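PDB 6Z8H: variant surface glycoprotein MITat 1.13 from Trypanosoma brucei, which probably forms part of the dense surface coat of the parasite, whose antigenic switching lets the trypanosome evade the host immune response. Local coordinates for residues T32-C37 against G121-L126; L226-S231 against A254-S259. One frame throughout, in Å; residues are numbered along the deposited sequence.

Interaction 1: residues T32-C37 against G121-L126. With MAN (alpha-D-mannopyranose), chain C; NAG (2-acetamido-2-deoxy-beta-D-glucopyranose), chain I.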
loop_
_atom_site.group_PDB
_atom_site.type_symbol
_atom_site.label_atom_id
_atom_site.label_comp_id
_atom_site.label_asym_id
_atom_site.label_seq_id
_atom_site.Cartn_x
_atom_site.Cartn_y
_atom_site.Cartn_z
ATOM N N THR A 32 -8.159 24.074 2.229
ATOM C CA THR A 32 -9.237 24.778 2.934
ATOM C C THR A 32 -10.584 24.067 2.935
ATOM O O THR A 32 -11.487 24.513 3.652
ATOM C CB THR A 32 -9.441 26.205 2.375
ATOM O OG1 THR A 32 -9.740 26.153 0.965
ATOM C CG2 THR A 32 -8.192 27.051 2.596
ATOM N N THR A 33 -10.742 22.963 2.206
ATOM C CA THR A 33 -11.978 22.202 2.201
ATOM C C THR A 33 -11.589 20.737 2.357
ATOM O O THR A 33 -10.446 20.342 2.085
ATOM C CB THR A 33 -12.728 22.355 0.881
ATOM O OG1 THR A 33 -11.953 21.798 -0.184
ATOM C CG2 THR A 33 -12.964 23.830 0.587
ATOM N N ALA A 34 -12.547 19.909 2.736
ATOM C CA ALA A 34 -12.246 18.497 2.865
ATOM C C ALA A 34 -11.904 17.895 1.516
ATOM O O ALA A 34 -10.974 17.084 1.411
ATOM C CB ALA A 34 -13.450 17.779 3.460
ATOM N N CYS A 35 -12.672 18.210 0.481
ATOM C CA CYS A 35 -12.361 17.709 -0.856
ATOM C C CYS A 35 -10.971 18.138 -1.325
ATOM O O CYS A 35 -10.222 17.325 -1.879
ATOM C CB CYS A 35 -13.407 18.174 -1.864
ATOM S SG CYS A 35 -15.082 17.465 -1.592
ATOM N N GLY A 36 -10.591 19.392 -1.070
ATOM C CA GLY A 36 -9.286 19.875 -1.482
ATOM C C GLY A 36 -8.163 19.270 -0.666
ATOM O O GLY A 36 -7.116 18.907 -1.211
ATOM N N CYS A 37 -8.344 19.156 0.645
ATOM C CA CYS A 37 -7.310 18.561 1.478
ATOM C C CYS A 37 -7.074 17.107 1.087
ATOM O O CYS A 37 -5.924 16.663 0.962
ATOM C CB CYS A 37 -7.665 18.623 2.957
ATOM S SG CYS A 37 -7.633 20.275 3.670
ATOM N N GLY A 121 -9.791 8.932 4.737
ATOM C CA GLY A 121 -11.082 8.487 5.237
ATOM C C GLY A 121 -11.698 9.499 6.192
ATOM O O GLY A 121 -12.909 9.785 6.142
ATOM N N VAL A 122 -10.884 10.051 7.094
ATOM C CA VAL A 122 -11.402 11.119 7.942
ATOM C C VAL A 122 -11.891 12.286 7.091
ATOM O O VAL A 122 -12.967 12.847 7.361
ATOM C CB VAL A 122 -10.390 11.540 9.024
ATOM C CG1 VAL A 122 -11.001 12.608 9.934
ATOM C CG2 VAL A 122 -9.983 10.355 9.849
ATOM N N TYR A 123 -11.134 12.683 6.049
ATOM C CA TYR A 123 -11.610 13.785 5.204
ATOM C C TYR A 123 -12.953 13.463 4.549
ATOM O O TYR A 123 -13.750 14.375 4.305
ATOM C CB TYR A 123 -10.557 14.200 4.167
ATOM C CG TYR A 123 -9.434 15.010 4.756
ATOM C CD1 TYR A 123 -9.671 16.266 5.300
ATOM C CD2 TYR A 123 -8.107 14.567 4.705
ATOM C CE1 TYR A 123 -8.650 17.032 5.849
ATOM C CE2 TYR A 123 -7.084 15.323 5.252
ATOM C CZ TYR A 123 -7.346 16.573 5.774
ATOM O OH TYR A 123 -6.311 17.301 6.309
ATOM N N ASN A 124 -13.237 12.194 4.269
ATOM C CA ASN A 124 -14.545 11.859 3.728
ATOM C C ASN A 124 -15.621 12.330 4.681
ATOM O O ASN A 124 -16.617 12.955 4.278
ATOM C CB ASN A 124 -14.705 10.353 3.580
ATOM C CG ASN A 124 -13.891 9.786 2.464
ATOM O OD1 ASN A 124 -13.386 10.489 1.609
ATOM N ND2 ASN A 124 -13.803 8.470 2.448
ATOM N N THR A 125 -15.419 12.067 5.972
ATOM C CA THR A 125 -16.425 12.467 6.945
ATOM C C THR A 125 -16.460 13.984 7.102
ATOM O O THR A 125 -17.532 14.565 7.318
ATOM C CB THR A 125 -16.231 11.763 8.292
ATOM O OG1 THR A 125 -15.064 12.203 8.976
ATOM C CG2 THR A 125 -16.257 10.297 8.164
ATOM N N LEU A 126 -15.301 14.646 7.066
ATOM C CA LEU A 126 -15.296 16.109 7.133
ATOM C C LEU A 126 -16.089 16.731 5.991
ATOM O O LEU A 126 -16.759 17.749 6.192
ATOM C CB LEU A 126 -13.853 16.616 7.140
ATOM C CG LEU A 126 -13.110 16.275 8.438
ATOM C CD1 LEU A 126 -11.629 16.726 8.349
ATOM C CD2 LEU A 126 -13.777 16.830 9.673
HETATM C C1 MAN C . -12.574 14.990 -7.328
HETATM C C2 MAN C . -11.938 14.619 -5.976
HETATM C C3 MAN C . -11.800 15.794 -5.073
HETATM C C4 MAN C . -11.155 17.005 -5.778
HETATM C C5 MAN C . -11.912 17.313 -7.084
HETATM C C6 MAN C . -11.206 18.405 -7.873
HETATM O O2 MAN C . -10.591 14.195 -6.160
HETATM O O3 MAN C . -11.077 15.485 -3.903
HETATM O O4 MAN C . -11.237 18.168 -4.931
HETATM O O5 MAN C . -11.955 16.134 -7.898
HETATM O O6 MAN C . -10.518 19.251 -6.917
HETATM C C1 NAG I . -15.451 6.293 -0.043
HETATM C C2 NAG I . -14.967 6.058 -1.523
HETATM C C3 NAG I . -14.712 7.354 -2.199
HETATM C C4 NAG I . -15.934 8.249 -1.996
HETATM C C5 NAG I . -16.280 8.318 -0.513
HETATM C C6 NAG I . -17.478 9.261 -0.196
HETATM C C7 NAG I . -13.728 4.107 -2.247
HETATM C C8 NAG I . -12.355 3.469 -2.147
HETATM N N2 NAG I . -13.787 5.187 -1.514
HETATM O O3 NAG I . -14.565 7.019 -3.549
HETATM O O4 NAG I . -15.381 9.479 -2.388
HETATM O O5 NAG I . -16.636 7.033 -0.092
HETATM O O6 NAG I . -17.461 9.667 1.151
HETATM O O7 NAG I . -14.554 3.704 -2.938
#
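Y123 CG is anti to the carbonyl carbon, chi1 -76°, and this brings the tyrosine ring under C37 CB. C37 CB sits over one ring face, displaced toward the rim, 3.7 Å from the Y123 ring centroid. The approach is 25° off the ring normal, a CH-pi contact. The same setting of C37 SG, chi1 -70°, places the sulfur obliquely beside the ring, 4.8 Å from the Y123 centroid, where it forms a disulfide with C31. The hydroxyl of Y123 is hydrogen-bonded to the backbone oxygen of A189, which fixes the far end of the ring. Beside this pair, A34 packs its methyl group into the 121-126 backbone. A34 CB lies 3.5 Å from Y123 O and 3.9 Å from L126 CB.

T33 caps the start of the helix. Its OG1 accepts from G36 N at 2.9 Å. C35 forms a disulfide with C165, and its backbone oxygen accepts a hydrogen bond from the mannose, C35 O to MAN O3 at 2.9 Å. N124 OD1 accepts from K38, and N124 ND2 is hydrogen-bonded to E118 of the second subunit. A GlcNAc packs beside it, N124 ND2 to NAG C1 at 3.7 Å. The contact is an interhelical one. It packs the first turn of helix 34-75 against helix 78-129, the long paired helices characteristic of the A-type variant surface glycoprotein N-terminal domain.

Interaction 2: residues L226-S231 against A254-S259; sequences LTFSGS and ADFLGS
An edge-to-face (T-shaped) aromatic pair joins the end of strand 221-229 to the loop that leads into helix 260-273. F256 turns its edge toward the face of F228. The centroids of the F228 and F256 rings are 5.9 Å apart, and the planes stand at 76°. Between the two rings the closest atoms are F228 CE1 and F256 CE2, at 4.2 Å. A254 adds its methyl group: A254 CB comes to the edge of the F228 ring, near its plane, 4.0 Å from F228 CE1. The F228 ring reaches the loop with CG anti to the carbonyl carbon, chi1 -65°. The contact is wholly apolar.

Each segment is also shaped by a bond of its own. S229 OG accepts from S231 N at 3.2 Å, an ST turn where the strand gives way to loop. D255 OD1 accepts from G258 N at 3.0 Å, an Asx motif. That donor comes from above the carboxylate plane, 54° out of it. The other oxygen, D255 OD2, forms a salt bridge with K190.

I192 touches both phenyl rings, and L133 also packs on F228. F256 also meets I160 of the second subunit. The pair links strand 221-229 of the five-stranded antiparallel sheet to the loop, and F256 rests on L129, the last residue of helix 78-129.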
loop_
_atom_site.group_PDB
_atom_site.type_symbol
_atom_site.label_atom_id
_atom_site.label_comp_id
_atom_site.label_asym_id
_atom_site.label_seq_id
_atom_site.Cartn_x
_atom_site.Cartn_y
_atom_site.Cartn_z
ATOM N N LEU A 226 -26.893 22.664 14.509
ATOM C CA LEU A 226 -25.506 22.282 14.753
ATOM C C LEU A 226 -24.665 22.542 13.511
ATOM O O LEU A 226 -24.986 22.065 12.417
ATOM C CB LEU A 226 -25.426 20.805 15.134
ATOM C CG LEU A 226 -24.025 20.195 15.262
ATOM C CD1 LEU A 226 -23.233 20.940 16.292
ATOM C CD2 LEU A 226 -24.152 18.723 15.631
ATOM N N THR A 227 -23.639 23.351 13.672
ATOM C CA THR A 227 -22.652 23.557 12.615
ATOM C C THR A 227 -21.262 23.306 13.181
ATOM O O THR A 227 -21.079 23.067 14.377
ATOM C CB THR A 227 -22.737 24.956 11.984
ATOM O OG1 THR A 227 -22.696 25.917 13.041
ATOM C CG2 THR A 227 -23.985 25.098 11.133
ATOM N N PHE A 228 -20.272 23.365 12.302
ATOM C CA PHE A 228 -18.896 23.043 12.656
ATOM C C PHE A 228 -17.985 24.073 12.009
ATOM O O PHE A 228 -18.294 24.595 10.932
ATOM C CB PHE A 228 -18.475 21.644 12.171
ATOM C CG PHE A 228 -19.212 20.518 12.829
ATOM C CD1 PHE A 228 -18.857 20.078 14.090
ATOM C CD2 PHE A 228 -20.239 19.881 12.168
ATOM C CE1 PHE A 228 -19.537 19.045 14.710
ATOM C CE2 PHE A 228 -20.917 18.820 12.772
ATOM C CZ PHE A 228 -20.558 18.404 14.044
ATOM N N SER A 229 -16.834 24.324 12.637
ATOM C CA SER A 229 -15.818 25.189 12.048
ATOM C C SER A 229 -14.470 24.918 12.709
ATOM O O SER A 229 -14.330 24.039 13.567
ATOM C CB SER A 229 -16.215 26.676 12.150
ATOM O OG SER A 229 -15.825 27.272 13.391
ATOM N N GLY A 230 -13.476 25.689 12.288
ATOM C CA GLY A 230 -12.117 25.617 12.773
ATOM C C GLY A 230 -11.798 26.539 13.930
ATOM O O GLY A 230 -10.629 26.641 14.316
ATOM N N SER A 231 -12.794 27.189 14.523
ATOM C CA SER A 231 -12.532 28.092 15.631
ATOM C C SER A 231 -13.680 28.038 16.626
ATOM O O SER A 231 -14.840 27.850 16.249
ATOM C CB SER A 231 -12.412 29.542 15.146
ATOM O OG SER A 231 -11.548 29.656 14.048
ATOM N N ALA A 254 -14.680 19.368 18.834
ATOM C CA ALA A 254 -15.001 18.408 17.783
ATOM C C ALA A 254 -13.771 18.208 16.897
ATOM O O ALA A 254 -13.779 18.428 15.682
ATOM C CB ALA A 254 -16.207 18.878 16.973
ATOM N N ASP A 255 -12.696 17.776 17.524
ATOM C CA ASP A 255 -11.421 17.519 16.803
ATOM C C ASP A 255 -11.473 16.125 16.158
ATOM O O ASP A 255 -11.079 15.181 16.824
ATOM C CB ASP A 255 -10.254 17.649 17.754
ATOM C CG ASP A 255 -8.935 17.495 17.042
ATOM O OD1 ASP A 255 -8.971 17.314 15.848
ATOM O OD2 ASP A 255 -7.940 17.734 17.648
ATOM N N PHE A 256 -11.935 16.040 14.925
ATOM C CA PHE A 256 -12.101 14.749 14.262
ATOM C C PHE A 256 -10.770 14.157 13.823
ATOM O O PHE A 256 -10.510 12.969 14.034
ATOM C CB PHE A 256 -13.014 14.902 13.057
ATOM C CG PHE A 256 -14.477 15.037 13.424
ATOM C CD1 PHE A 256 -15.225 13.903 13.647
ATOM C CD2 PHE A 256 -15.105 16.291 13.550
ATOM C CE1 PHE A 256 -16.575 13.997 14.007
ATOM C CE2 PHE A 256 -16.457 16.379 13.875
ATOM C CZ PHE A 256 -17.183 15.228 14.109
ATOM N N LEU A 257 -9.915 14.971 13.211
ATOM C CA LEU A 257 -8.685 14.439 12.627
ATOM C C LEU A 257 -7.616 14.163 13.672
ATOM O O LEU A 257 -6.752 13.296 13.462
ATOM C CB LEU A 257 -8.114 15.413 11.599
ATOM C CG LEU A 257 -8.368 15.139 10.111
ATOM C CD1 LEU A 257 -7.915 16.317 9.255
ATOM C CD2 LEU A 257 -7.703 13.873 9.704
ATOM N N GLY A 258 -7.617 14.898 14.771
ATOM C CA GLY A 258 -6.529 14.758 15.721
ATOM C C GLY A 258 -5.209 14.984 15.022
ATOM O O GLY A 258 -5.027 15.958 14.294
ATOM N N SER A 259 -4.284 14.062 15.233
ATOM C CA SER A 259 -2.966 14.147 14.628
ATOM C C SER A 259 -2.846 13.308 13.360
ATOM O O SER A 259 -1.728 13.093 12.887
ATOM C CB SER A 259 -1.905 13.774 15.659
ATOM O OG SER A 259 -1.976 12.420 16.052
#

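Interactions 1 and 2 are neighbours, with centres about 12 Å apart, and they follow one another along the chain. L257 is the main bridge. L257 CD1 lies 3.5 Å from Y123 OH, and L257 CD2 lies 3.5 Å from V122 CG1. L126 adds a second bridge, with L126 CD2 4.0 Å from F256 CB. Y123 and L126 of helix 78-129 thus take part in interaction 1 and also touch loop 254-259. Both contacts touch the second subunit. Protein-linked glycans lie close by. A mannose is hydrogen-bonded to the backbone oxygen of C35. The side chain of F256 is about 8 Å from a bound NAG.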